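Probable thioesterase (Thermus thermophilus, PDB 1Z54) probably hydrolyses fatty acyl-CoA thioesters, as a hotdog-fold member of the 4-hydroxybenzoyl-CoA thioesterase family. Local coordinates at residues A[1-5]-A[35-39]; A[19-25]-A[63-68]; A[32-36]-A[88-92]. The contacts are given in a common frame with arbitrary orientation. Residue numbers count along the deposited sequence, not the author numbering.

Contact 1. Residues A[1-5]-A[35-39]; sequences MESVT and DFLER
Phe36 lays the edge of its ring beside the first residues of the chain: its CD2 atom lies 3.2 Å from Ser3 OG and its CE2 atom 4.0 Å from Glu2 CB, both close to the ring plane. The t rotamer (chi1 177°, chi2 -81°) carries the ring there, although the CA-to-CB bond of Phe36 points sideways. Residues 3-5 are extended, with phi/psi running from -117/152 at Ser3 to -117/120 at Thr5, and residues 35-39 are regular helix, closed by Arg39 N to Asp35 O at 2.9 Å. The two axes pass 8.8 Å apart with 130° between their N-to-C directions; Ser3 faces Phe36 (CA to CA 6.0 Å) and Thr5 faces Asp35 (CA to CA 6.9 Å). This is the hotdog fold seen at one margin, where the C-terminal end of the long helix 24-39 lies over the edge strand 3-8. That strand pairs with strand 72-82 through the backbones of Ser3 with Thr77 and Thr5 with Val75, and Phe36 also reaches Thr77. Polar groups join the strand to the helix beside the ring. Thr5 OG1, in the m rotamer, donates to Asp35 OD2 at 3.0 Å. Arg39 extends back along the helix (chi1 m, chi2 t, chi3 p), so that its NH2 makes a weak hydrogen bond to Val4 O at 2.8 Å, with an angle of 130°, and a long salt bridge to Asp35 OD2 at 3.4 Å. Ser3 CB packs over one face of the guanidinium, 3.4 Å from Arg39 NH2, whereas Val4 O approaches at the guanidinium edge.

Contact 2. Residues A[19-25]-A[63-68]; sequences VVHHSVY and FRAPAR
Val20 N donates to Ala67 O at 3.1 Å with an angle of 157°, the firmest direct bond between the two segments, which are mostly loop. Val19 CA brings a CA-H...O contact to the same Ala67 O at 3.6 Å. Val19 is extended (-134/169) and Val20 polyproline-II-like (-65/129), with Val19 opposite Arg68 (CA to CA 5.0 Å) and Val20 opposite Ala67 (5.6 Å). The chain then leads on into helix 24-39, to which Tyr25 belongs. Tyr25, chi1 m, points toward residues 63-68; its OH accepts a weak bond from Ala67 N at 3.4 Å, and a water 3.0 Å from Tyr25 OH, another weak bond, donates to Ala65 O at 2.6 Å. Phe63, also m, turns its ring edge onto the Tyr25 face in a T-shaped pair: centroids 5.0 Å apart, planes at 77°, Tyr25 CD2 to Phe63 CE1 3.4 Å. His22 CB rests 3.6 Å from Phe63 CZ. Beside the Val20-Ala67 bond, Val20 CG2 meets Ala67 CB at 3.6 Å and Val19 CG1 meets Pro66 CB at 3.5 Å. Val56 of the second subunit packs on both His22 and Phe63, placing this part of the hotdog fold at a subunit interface. Backbone groups and a tyrosine hydroxyl supply its polar links, so the junction holds without any ion pair between the segments.

Contact 3. Residues A[32-36]-A[88-92]; sequences ARVDF and LFRYR
Residues 32-36 of helix 24-39 cross residues 88-92 of strand 86-95, the short segments making 116° between their N-to-C directions with a closest axis approach of 10.5 Å, a central piece of the hotdog fold in which an antiparallel sheet wraps around one long helix. The helix is regular (Phe36 N to Ala32 O 2.9 Å) and the strand has regular beta conformation; Arg33 stands opposite Phe89 (CA to CA 7.6 Å) and Ala32 opposite Tyr91 (8.5 Å). Phe89 and Tyr91, both chi1 m, point toward the helix, while Arg90 is out of its reach. Phe89 is gripped twice. Arg33 CG lies over its face in a CH-pi contact, 4.1 Å from the ring centroid and 5° off the normal, and the Phe89 edge meets the face of Phe36 in a T-shaped pair, centroids 5.6 Å apart, planes at 89°, with Phe36 CD1 to Phe89 CE2 at 3.8 Å. Small Ala32 fits against Tyr91, CB to CD2 4.4 Å. Arg33 NH2 bonds a glycerol, probably from the crystallisation liquor, and His22 of the second subunit packs on Arg33. Tyr91 OH also bonds Thr105 OG1 of strand 98-111, and Arg33 (chi1 and chi2 t, chi3 p) donates from NH1 to Tyr91 OH at 2.8 Å with an angle of 152°.

How the contacts relate
Three contacts that all involve helix 24-39 illustrate how a hotdog fold varies its chemistry with depth. Contacts 1 and 3 share Asp35 and Phe36, have their centres about 7 Å apart and reach the same sheet, touching where Thr5 OG1 comes 3.3 Å from Ala32 CA. Contact 3 is wholly buried, its centre about 3 Å from that of the chain, and pairs aromatic rings with one buried arginine that bonds a tyrosine hydroxyl; contact 1 has an acid and an arginine at a partly exposed margin. Contact 2, its centre about 21 Å from that of contact 1 and 17 Å from that of contact 3, is partly buried beside the second subunit and joins the N-terminal part of the helix to a loop by a backbone hydrogen bond, a T-shaped pair and a weak water link.

Contact 1. Residues A[1-5]-A[35-39]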
ATOM      1  N   MET A   1      20.073  15.130  12.623  1.00 51.71           N
ATOM      2  CA  MET A   1      20.927  13.949  12.308  1.00 50.65           C
ATOM      3  C   MET A   1      21.226  13.111  13.553  1.00 48.89           C
ATOM      4  O   MET A   1      22.385  12.897  13.909  1.00 49.98           O
ATOM      5  CB  MET A   1      22.235  14.412  11.660  1.00 51.88           C
ATOM      6  CG  MET A   1      23.239  13.293  11.417  1.00 53.23           C
ATOM      7  SD  MET A   1      22.500  11.853  10.633  1.00 53.12           S
ATOM      8  CE  MET A   1      23.484  11.733   9.129  1.00 53.98           C
ATOM      9  N   GLU A   2      20.175  12.642  14.219  1.00 45.64           N
ATOM     10  CA  GLU A   2      20.347  11.821  15.411  1.00 41.65           C
ATOM     11  C   GLU A   2      20.452  10.354  15.009  1.00 38.09           C
ATOM     12  O   GLU A   2      21.498   9.732  15.199  1.00 37.85           O
ATOM     13  CB  GLU A   2      19.181  12.021  16.381  1.00 43.41           C
ATOM     14  CG  GLU A   2      19.175  13.368  17.083  1.00 44.11           C
ATOM     15  CD  GLU A   2      20.279  13.496  18.117  1.00 46.10           C
ATOM     16  OE1 GLU A   2      20.270  12.716  19.094  1.00 47.99           O
ATOM     17  OE2 GLU A   2      21.153  14.372  17.956  1.00 45.83           O
ATOM     18  N   SER A   3      19.381   9.798  14.450  1.00 32.90           N
ATOM     19  CA  SER A   3      19.410   8.399  14.027  1.00 28.44           C
ATOM     20  C   SER A   3      19.234   8.301  12.517  1.00 25.66           C
ATOM     21  O   SER A   3      18.606   9.157  11.899  1.00 23.32           O
ATOM     22  CB  SER A   3      18.300   7.599  14.712  1.00 28.48           C
ATOM     23  OG  SER A   3      17.038   7.853  14.112  1.00 30.82           O
ATOM     24  N   VAL A   4      19.791   7.253  11.923  1.00 23.90           N
ATOM     25  CA  VAL A   4      19.677   7.054  10.487  1.00 23.43           C
ATOM     26  C   VAL A   4      19.101   5.677  10.177  1.00 22.25           C
ATOM     27  O   VAL A   4      19.560   4.663  10.700  1.00 22.29           O
ATOM     28  CB  VAL A   4      21.045   7.195   9.792  1.00 23.32           C
ATOM     29  CG1 VAL A   4      20.880   7.037   8.286  1.00 23.29           C
ATOM     30  CG2 VAL A   4      21.654   8.548  10.123  1.00 21.23           C
ATOM     31  N   THR A   5      18.091   5.650   9.318  1.00 21.58           N
ATOM     32  CA  THR A   5      17.446   4.402   8.943  1.00 19.79           C
ATOM     33  C   THR A   5      17.629   4.137   7.461  1.00 20.00           C
ATOM     34  O   THR A   5      17.200   4.933   6.627  1.00 19.33           O
ATOM     35  CB  THR A   5      15.933   4.454   9.234  1.00 19.14           C
ATOM     36  OG1 THR A   5      15.723   4.841  10.597  1.00 19.20           O
ATOM     37  CG2 THR A   5      15.293   3.089   8.988  1.00 15.95           C
ATOM     38  N   ASP A  35      12.184   3.140  14.144  1.00 16.47           N
ATOM     39  CA  ASP A  35      13.556   2.716  14.387  1.00 19.16           C
ATOM     40  C   ASP A  35      14.178   3.644  15.446  1.00 18.56           C
ATOM     41  O   ASP A  35      14.870   3.192  16.360  1.00 19.68           O
ATOM     42  CB  ASP A  35      14.333   2.777  13.068  1.00 19.56           C
ATOM     43  CG  ASP A  35      15.749   2.239  13.184  1.00 22.32           C
ATOM     44  OD1 ASP A  35      15.961   1.226  13.881  1.00 23.85           O
ATOM     45  OD2 ASP A  35      16.651   2.822  12.556  1.00 24.29           O
ATOM     46  N   PHE A  36      13.907   4.938  15.319  1.00 17.98           N
ATOM     47  CA  PHE A  36      14.409   5.948  16.254  1.00 19.82           C
ATOM     48  C   PHE A  36      13.936   5.609  17.670  1.00 20.13           C
ATOM     49  O   PHE A  36      14.743   5.512  18.605  1.00 17.92           O
ATOM     50  CB  PHE A  36      13.890   7.323  15.818  1.00 19.84           C
ATOM     51  CG  PHE A  36      14.266   8.460  16.734  1.00 18.97           C
ATOM     52  CD1 PHE A  36      13.553   8.700  17.901  1.00 18.38           C
ATOM     53  CD2 PHE A  36      15.304   9.326  16.394  1.00 21.66           C
ATOM     54  CE1 PHE A  36      13.864   9.789  18.717  1.00 20.56           C
ATOM     55  CE2 PHE A  36      15.628  10.422  17.202  1.00 20.44           C
ATOM     56  CZ  PHE A  36      14.908  10.655  18.363  1.00 20.35           C
ATOM     57  N   LEU A  37      12.629   5.412  17.815  1.00 17.05           N
ATOM     58  CA  LEU A  37      12.039   5.073  19.101  1.00 17.82           C
ATOM     59  C   LEU A  37      12.606   3.775  19.667  1.00 20.37           C
ATOM     60  O   LEU A  37      12.856   3.675  20.869  1.00 21.46           O
ATOM     61  CB  LEU A  37      10.527   4.963  18.966  1.00 15.80           C
ATOM     62  CG  LEU A  37       9.787   6.296  18.883  1.00 15.88           C
ATOM     63  CD1 LEU A  37       8.336   6.053  18.520  1.00 16.40           C
ATOM     64  CD2 LEU A  37       9.882   7.022  20.225  1.00 17.23           C
ATOM     65  N   GLU A  38      12.808   2.775  18.814  1.00 20.07           N
ATOM     66  CA  GLU A  38      13.357   1.518  19.295  1.00 23.50           C
ATOM     67  C   GLU A  38      14.785   1.745  19.812  1.00 24.12           C
ATOM     68  O   GLU A  38      15.103   1.411  20.952  1.00 23.32           O
ATOM     69  CB  GLU A  38      13.340   0.472  18.173  1.00 25.18           C
ATOM     70  CG  GLU A  38      14.085  -0.820  18.479  1.00 28.00           C
ATOM     71  CD  GLU A  38      13.790  -1.921  17.463  1.00 32.41           C
ATOM     72  OE1 GLU A  38      12.824  -2.685  17.676  1.00 34.32           O
ATOM     73  OE2 GLU A  38      14.513  -2.022  16.448  1.00 34.05           O
ATOM     74  N   ARG A  39      15.634   2.329  18.971  1.00 25.06           N
ATOM     75  CA  ARG A  39      17.021   2.595  19.340  1.00 26.33           C
ATOM     76  C   ARG A  39      17.132   3.365  20.651  1.00 26.11           C
ATOM     77  O   ARG A  39      18.116   3.224  21.380  1.00 27.04           O
ATOM     78  CB  ARG A  39      17.715   3.354  18.209  1.00 29.18           C
ATOM     79  CG  ARG A  39      17.787   2.535  16.937  1.00 33.35           C
ATOM     80  CD  ARG A  39      18.116   3.368  15.710  1.00 37.78           C
ATOM     81  NE  ARG A  39      19.479   3.888  15.707  1.00 39.99           N
ATOM     82  CZ  ARG A  39      20.036   4.484  14.656  1.00 43.17           C
ATOM     83  NH1 ARG A  39      21.284   4.937  14.720  1.00 41.79           N
ATOM     84  NH2 ARG A  39      19.344   4.621  13.529  1.00 41.89           N
TER

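Contact 2. Residues A[19-25]-A[63-68]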
ATOM      1  N   VAL A  19       9.246   6.275 -10.343  1.00 20.82           N
ATOM      2  CA  VAL A  19       9.856   6.729  -9.100  1.00 19.58           C
ATOM      3  C   VAL A  19       9.012   6.251  -7.917  1.00 18.79           C
ATOM      4  O   VAL A  19       7.900   5.747  -8.107  1.00 19.81           O
ATOM      5  CB  VAL A  19       9.967   8.265  -9.068  1.00 19.90           C
ATOM      6  CG1 VAL A  19      10.870   8.743 -10.205  1.00 19.42           C
ATOM      7  CG2 VAL A  19       8.587   8.893  -9.182  1.00 18.55           C
ATOM      8  N   VAL A  20       9.542   6.379  -6.702  1.00 16.09           N
ATOM      9  CA  VAL A  20       8.788   5.967  -5.522  1.00 15.43           C
ATOM     10  C   VAL A  20       7.585   6.896  -5.446  1.00 15.62           C
ATOM     11  O   VAL A  20       7.737   8.118  -5.512  1.00 15.60           O
ATOM     12  CB  VAL A  20       9.618   6.112  -4.230  1.00 15.63           C
ATOM     13  CG1 VAL A  20       8.728   5.893  -3.013  1.00 10.15           C
ATOM     14  CG2 VAL A  20      10.778   5.110  -4.239  1.00 12.95           C
ATOM     15  N   HIS A  21       6.393   6.327  -5.314  1.00 14.07           N
ATOM     16  CA  HIS A  21       5.191   7.149  -5.253  1.00 13.11           C
ATOM     17  C   HIS A  21       5.226   8.047  -4.021  1.00 14.11           C
ATOM     18  O   HIS A  21       5.596   7.612  -2.931  1.00 10.15           O
ATOM     19  CB  HIS A  21       3.944   6.270  -5.242  1.00 11.88           C
ATOM     20  CG  HIS A  21       2.675   7.037  -5.441  1.00 10.72           C
ATOM     21  ND1 HIS A  21       1.865   7.425  -4.395  1.00 10.52           N
ATOM     22  CD2 HIS A  21       2.084   7.500  -6.568  1.00  8.77           C
ATOM     23  CE1 HIS A  21       0.825   8.088  -4.871  1.00 12.62           C
ATOM     24  NE2 HIS A  21       0.934   8.147  -6.187  1.00 12.26           N
ATOM     25  N   HIS A  22       4.824   9.300  -4.193  1.00 13.65           N
ATOM     26  CA  HIS A  22       4.864  10.249  -3.093  1.00 13.98           C
ATOM     27  C   HIS A  22       4.151   9.820  -1.810  1.00 15.21           C
ATOM     28  O   HIS A  22       4.512  10.287  -0.723  1.00 12.99           O
ATOM     29  CB  HIS A  22       4.355  11.617  -3.562  1.00 12.69           C
ATOM     30  CG  HIS A  22       2.925  11.621  -3.996  1.00 14.85           C
ATOM     31  ND1 HIS A  22       1.894  11.971  -3.152  1.00 17.76           N
ATOM     32  CD2 HIS A  22       2.354  11.327  -5.188  1.00 12.91           C
ATOM     33  CE1 HIS A  22       0.748  11.898  -3.806  1.00 18.18           C
ATOM     34  NE2 HIS A  22       1.001  11.510  -5.043  1.00 18.84           N
ATOM     35  N   SER A  23       3.152   8.942  -1.907  1.00 15.05           N
ATOM     36  CA  SER A  23       2.455   8.509  -0.690  1.00 14.33           C
ATOM     37  C   SER A  23       3.315   7.539   0.110  1.00 14.34           C
ATOM     38  O   SER A  23       3.141   7.388   1.317  1.00 15.28           O
ATOM     39  CB  SER A  23       1.106   7.845  -1.010  1.00 13.69           C
ATOM     40  OG  SER A  23       1.257   6.564  -1.599  1.00 11.47           O
ATOM     41  N   VAL A  24       4.257   6.893  -0.565  1.00 13.78           N
ATOM     42  CA  VAL A  24       5.139   5.934   0.088  1.00 13.93           C
ATOM     43  C   VAL A  24       6.071   6.588   1.111  1.00 13.88           C
ATOM     44  O   VAL A  24       6.403   5.990   2.133  1.00 12.22           O
ATOM     45  CB  VAL A  24       5.961   5.166  -0.972  1.00 12.41           C
ATOM     46  CG1 VAL A  24       7.022   4.297  -0.314  1.00 14.61           C
ATOM     47  CG2 VAL A  24       5.026   4.294  -1.790  1.00 15.18           C
ATOM     48  N   TYR A  25       6.470   7.829   0.854  1.00 15.95           N
ATOM     49  CA  TYR A  25       7.383   8.514   1.764  1.00 15.75           C
ATOM     50  C   TYR A  25       6.929   8.576   3.223  1.00 15.09           C
ATOM     51  O   TYR A  25       7.748   8.448   4.136  1.00 14.80           O
ATOM     52  CB  TYR A  25       7.686   9.909   1.221  1.00 18.30           C
ATOM     53  CG  TYR A  25       8.600   9.878   0.006  1.00 19.41           C
ATOM     54  CD1 TYR A  25       9.968  10.135   0.128  1.00 19.90           C
ATOM     55  CD2 TYR A  25       8.095   9.586  -1.266  1.00 18.67           C
ATOM     56  CE1 TYR A  25      10.814  10.106  -0.988  1.00 19.39           C
ATOM     57  CE2 TYR A  25       8.930   9.554  -2.388  1.00 19.18           C
ATOM     58  CZ  TYR A  25      10.286   9.818  -2.242  1.00 21.47           C
ATOM     59  OH  TYR A  25      11.105   9.813  -3.355  1.00 18.80           O
ATOM     60  N   PHE A  63       9.303  17.153  -1.681  1.00 20.54           N
ATOM     61  CA  PHE A  63      10.037  16.252  -2.555  1.00 21.66           C
ATOM     62  C   PHE A  63      10.989  17.051  -3.439  1.00 22.94           C
ATOM     63  O   PHE A  63      10.551  17.865  -4.253  1.00 23.65           O
ATOM     64  CB  PHE A  63       9.036  15.458  -3.402  1.00 20.37           C
ATOM     65  CG  PHE A  63       7.962  14.777  -2.588  1.00 19.86           C
ATOM     66  CD1 PHE A  63       8.179  13.518  -2.032  1.00 19.04           C
ATOM     67  CD2 PHE A  63       6.733  15.408  -2.360  1.00 19.30           C
ATOM     68  CE1 PHE A  63       7.189  12.888  -1.261  1.00 17.42           C
ATOM     69  CE2 PHE A  63       5.737  14.789  -1.590  1.00 18.10           C
ATOM     70  CZ  PHE A  63       5.967  13.526  -1.040  1.00 15.43           C
ATOM     71  N   ARG A  64      12.288  16.813  -3.267  1.00 23.34           N
ATOM     72  CA  ARG A  64      13.327  17.519  -4.019  1.00 23.15           C
ATOM     73  C   ARG A  64      13.874  16.707  -5.197  1.00 23.01           C
ATOM     74  O   ARG A  64      14.102  17.246  -6.280  1.00 21.67           O
ATOM     75  CB  ARG A  64      14.489  17.872  -3.087  1.00 24.87           C
ATOM     76  CG  ARG A  64      14.094  18.573  -1.786  1.00 27.98           C
ATOM     77  CD  ARG A  64      13.628  19.996  -2.032  1.00 30.61           C
ATOM     78  NE  ARG A  64      13.565  20.764  -0.788  1.00 33.84           N
ATOM     79  CZ  ARG A  64      13.310  22.068  -0.728  1.00 34.31           C
ATOM     80  NH1 ARG A  64      13.272  22.688   0.445  1.00 33.35           N
ATOM     81  NH2 ARG A  64      13.092  22.757  -1.844  1.00 35.54           N
ATOM     82  N   ALA A  65      14.109  15.417  -4.965  1.00 20.49           N
ATOM     83  CA  ALA A  65      14.635  14.523  -5.991  1.00 20.70           C
ATOM     84  C   ALA A  65      14.031  13.159  -5.722  1.00 20.03           C
ATOM     85  O   ALA A  65      13.800  12.795  -4.571  1.00 19.98           O
ATOM     86  CB  ALA A  65      16.175  14.458  -5.921  1.00 18.24           C
ATOM     87  N   PRO A  66      13.797  12.373  -6.775  1.00 20.06           N
ATOM     88  CA  PRO A  66      13.198  11.053  -6.585  1.00 20.57           C
ATOM     89  C   PRO A  66      14.104   9.919  -6.154  1.00 21.79           C
ATOM     90  O   PRO A  66      15.324   9.969  -6.317  1.00 22.12           O
ATOM     91  CB  PRO A  66      12.564  10.778  -7.942  1.00 21.27           C
ATOM     92  CG  PRO A  66      13.591  11.356  -8.878  1.00 22.65           C
ATOM     93  CD  PRO A  66      13.976  12.674  -8.209  1.00 19.13           C
ATOM     94  N   ALA A  67      13.472   8.896  -5.588  1.00 20.09           N
ATOM     95  CA  ALA A  67      14.150   7.686  -5.164  1.00 19.87           C
ATOM     96  C   ALA A  67      13.682   6.678  -6.211  1.00 19.37           C
ATOM     97  O   ALA A  67      12.594   6.823  -6.768  1.00 16.94           O
ATOM     98  CB  ALA A  67      13.681   7.269  -3.772  1.00 18.21           C
ATOM     99  N   ARG A  68      14.494   5.671  -6.495  1.00 20.81           N
ATOM    100  CA  ARG A  68      14.117   4.680  -7.499  1.00 20.85           C
ATOM    101  C   ARG A  68      14.373   3.244  -7.064  1.00 20.97           C
ATOM    102  O   ARG A  68      15.187   2.987  -6.167  1.00 18.69           O
ATOM    103  CB  ARG A  68      14.882   4.927  -8.801  1.00 23.72           C
ATOM    104  CG  ARG A  68      14.571   6.236  -9.490  1.00 26.36           C
ATOM    105  CD  ARG A  68      15.060   6.215 -10.931  1.00 31.95           C
ATOM    106  NE  ARG A  68      14.686   7.433 -11.647  1.00 36.77           N
ATOM    107  CZ  ARG A  68      15.258   8.619 -11.457  1.00 37.76           C
ATOM    108  NH1 ARG A  68      16.242   8.755 -10.577  1.00 40.26           N
ATOM    109  NH2 ARG A  68      14.837   9.675 -12.139  1.00 39.15           N
TER
HETATM  110  O   HOH W   1      11.481  12.814  -3.416  1.00 14.94           O

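Contact 3. Residues A[32-36]-A[88-92]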
ATOM      1  N   ALA A  32      11.402   5.021   9.895  1.00 14.04           N
ATOM      2  CA  ALA A  32      12.517   5.727  10.525  1.00 14.99           C
ATOM      3  C   ALA A  32      12.141   6.157  11.935  1.00 16.06           C
ATOM      4  O   ALA A  32      12.935   6.024  12.866  1.00 15.19           O
ATOM      5  CB  ALA A  32      12.903   6.945   9.697  1.00 14.22           C
ATOM      6  N   ARG A  33      10.927   6.684  12.086  1.00 13.95           N
ATOM      7  CA  ARG A  33      10.446   7.109  13.396  1.00 13.83           C
ATOM      8  C   ARG A  33      10.443   5.905  14.357  1.00 15.23           C
ATOM      9  O   ARG A  33      10.917   5.990  15.498  1.00 13.97           O
ATOM     10  CB  ARG A  33       9.029   7.699  13.261  1.00 13.04           C
ATOM     11  CG  ARG A  33       8.387   8.092  14.586  1.00 13.36           C
ATOM     12  CD  ARG A  33       7.081   8.890  14.429  1.00 14.38           C
ATOM     13  NE  ARG A  33       5.980   8.188  13.754  1.00 16.80           N
ATOM     14  CZ  ARG A  33       5.700   8.287  12.454  1.00 18.85           C
ATOM     15  NH1 ARG A  33       6.442   9.054  11.664  1.00 17.77           N
ATOM     16  NH2 ARG A  33       4.653   7.651  11.942  1.00 17.28           N
ATOM     17  N   VAL A  34       9.919   4.781  13.878  1.00 14.40           N
ATOM     18  CA  VAL A  34       9.845   3.556  14.665  1.00 15.57           C
ATOM     19  C   VAL A  34      11.243   3.058  15.074  1.00 17.35           C
ATOM     20  O   VAL A  34      11.457   2.601  16.202  1.00 15.55           O
ATOM     21  CB  VAL A  34       9.101   2.457  13.857  1.00 18.80           C
ATOM     22  CG1 VAL A  34       9.432   1.084  14.402  1.00 17.11           C
ATOM     23  CG2 VAL A  34       7.592   2.716  13.907  1.00 16.06           C
ATOM     24  N   ASP A  35      12.184   3.140  14.144  1.00 16.47           N
ATOM     25  CA  ASP A  35      13.556   2.716  14.387  1.00 19.16           C
ATOM     26  C   ASP A  35      14.178   3.644  15.446  1.00 18.56           C
ATOM     27  O   ASP A  35      14.870   3.192  16.360  1.00 19.68           O
ATOM     28  CB  ASP A  35      14.333   2.777  13.068  1.00 19.56           C
ATOM     29  CG  ASP A  35      15.749   2.239  13.184  1.00 22.32           C
ATOM     30  OD1 ASP A  35      15.961   1.226  13.881  1.00 23.85           O
ATOM     31  OD2 ASP A  35      16.651   2.822  12.556  1.00 24.29           O
ATOM     32  N   PHE A  36      13.907   4.938  15.319  1.00 17.98           N
ATOM     33  CA  PHE A  36      14.409   5.948  16.254  1.00 19.82           C
ATOM     34  C   PHE A  36      13.936   5.609  17.670  1.00 20.13           C
ATOM     35  O   PHE A  36      14.743   5.512  18.605  1.00 17.92           O
ATOM     36  CB  PHE A  36      13.890   7.323  15.818  1.00 19.84           C
ATOM     37  CG  PHE A  36      14.266   8.460  16.734  1.00 18.97           C
ATOM     38  CD1 PHE A  36      13.553   8.700  17.901  1.00 18.38           C
ATOM     39  CD2 PHE A  36      15.304   9.326  16.394  1.00 21.66           C
ATOM     40  CE1 PHE A  36      13.864   9.789  18.717  1.00 20.56           C
ATOM     41  CE2 PHE A  36      15.628  10.422  17.202  1.00 20.44           C
ATOM     42  CZ  PHE A  36      14.908  10.655  18.363  1.00 20.35           C
ATOM     43  N   LEU A  88       7.247  16.291  17.830  1.00 21.06           N
ATOM     44  CA  LEU A  88       7.419  16.673  16.432  1.00 19.56           C
ATOM     45  C   LEU A  88       8.736  16.126  15.912  1.00 17.42           C
ATOM     46  O   LEU A  88       9.806  16.532  16.372  1.00 14.97           O
ATOM     47  CB  LEU A  88       7.408  18.202  16.272  1.00 22.01           C
ATOM     48  CG  LEU A  88       7.486  18.808  14.854  1.00 25.47           C
ATOM     49  CD1 LEU A  88       8.788  18.429  14.171  1.00 26.75           C
ATOM     50  CD2 LEU A  88       6.313  18.336  14.023  1.00 24.93           C
ATOM     51  N   PHE A  89       8.656  15.209  14.952  1.00 15.12           N
ATOM     52  CA  PHE A  89       9.848  14.634  14.352  1.00 14.99           C
ATOM     53  C   PHE A  89      10.120  15.329  13.034  1.00 17.29           C
ATOM     54  O   PHE A  89       9.197  15.724  12.319  1.00 18.37           O
ATOM     55  CB  PHE A  89       9.680  13.131  14.075  1.00 17.11           C
ATOM     56  CG  PHE A  89       9.550  12.295  15.308  1.00 17.73           C
ATOM     57  CD1 PHE A  89       8.339  12.201  15.974  1.00 17.26           C
ATOM     58  CD2 PHE A  89      10.656  11.617  15.820  1.00 19.11           C
ATOM     59  CE1 PHE A  89       8.225  11.446  17.136  1.00 20.25           C
ATOM     60  CE2 PHE A  89      10.556  10.858  16.979  1.00 17.83           C
ATOM     61  CZ  PHE A  89       9.339  10.772  17.641  1.00 20.39           C
ATOM     62  N   ARG A  90      11.398  15.480  12.717  1.00 17.91           N
ATOM     63  CA  ARG A  90      11.802  16.088  11.466  1.00 19.31           C
ATOM     64  C   ARG A  90      12.688  15.082  10.762  1.00 18.35           C
ATOM     65  O   ARG A  90      13.489  14.402  11.399  1.00 17.44           O
ATOM     66  CB  ARG A  90      12.541  17.402  11.712  1.00 20.93           C
ATOM     67  CG  ARG A  90      11.607  18.559  11.986  1.00 21.80           C
ATOM     68  CD  ARG A  90      12.303  19.877  11.739  1.00 27.79           C
ATOM     69  NE  ARG A  90      11.349  20.943  11.450  1.00 35.18           N
ATOM     70  CZ  ARG A  90      10.530  20.956  10.401  1.00 37.03           C
ATOM     71  NH1 ARG A  90       9.697  21.973  10.224  1.00 37.60           N
ATOM     72  NH2 ARG A  90      10.543  19.957   9.527  1.00 40.05           N
ATOM     73  N   TYR A  91      12.540  14.973   9.446  1.00 18.00           N
ATOM     74  CA  TYR A  91      13.316  13.993   8.706  1.00 17.23           C
ATOM     75  C   TYR A  91      13.957  14.498   7.433  1.00 16.71           C
ATOM     76  O   TYR A  91      13.483  15.445   6.809  1.00 14.54           O
ATOM     77  CB  TYR A  91      12.437  12.805   8.304  1.00 16.88           C
ATOM     78  CG  TYR A  91      11.435  12.341   9.326  1.00 17.76           C
ATOM     79  CD1 TYR A  91      10.294  13.097   9.619  1.00 18.26           C
ATOM     80  CD2 TYR A  91      11.579  11.100   9.942  1.00 16.32           C
ATOM     81  CE1 TYR A  91       9.313  12.614  10.499  1.00 17.85           C
ATOM     82  CE2 TYR A  91      10.612  10.612  10.813  1.00 17.20           C
ATOM     83  CZ  TYR A  91       9.481  11.369  11.086  1.00 16.47           C
ATOM     84  OH  TYR A  91       8.523  10.863  11.935  1.00 13.95           O
ATOM     85  N   ARG A  92      15.030  13.816   7.045  1.00 16.87           N
ATOM     86  CA  ARG A  92      15.734  14.105   5.806  1.00 17.79           C
ATOM     87  C   ARG A  92      15.923  12.762   5.124  1.00 18.51           C
ATOM     88  O   ARG A  92      16.479  11.827   5.712  1.00 17.78           O
ATOM     89  CB  ARG A  92      17.096  14.757   6.067  1.00 19.19           C
ATOM     90  CG  ARG A  92      16.999  16.220   6.475  1.00 20.64           C
ATOM     91  CD  ARG A  92      18.358  16.864   6.739  1.00 22.84           C
ATOM     92  NE  ARG A  92      19.028  17.305   5.519  1.00 24.07           N
ATOM     93  CZ  ARG A  92      19.772  16.525   4.745  1.00 26.18           C
ATOM     94  NH1 ARG A  92      19.954  15.252   5.064  1.00 26.06           N
ATOM     95  NH2 ARG A  92      20.330  17.021   3.646  1.00 26.34           N
TER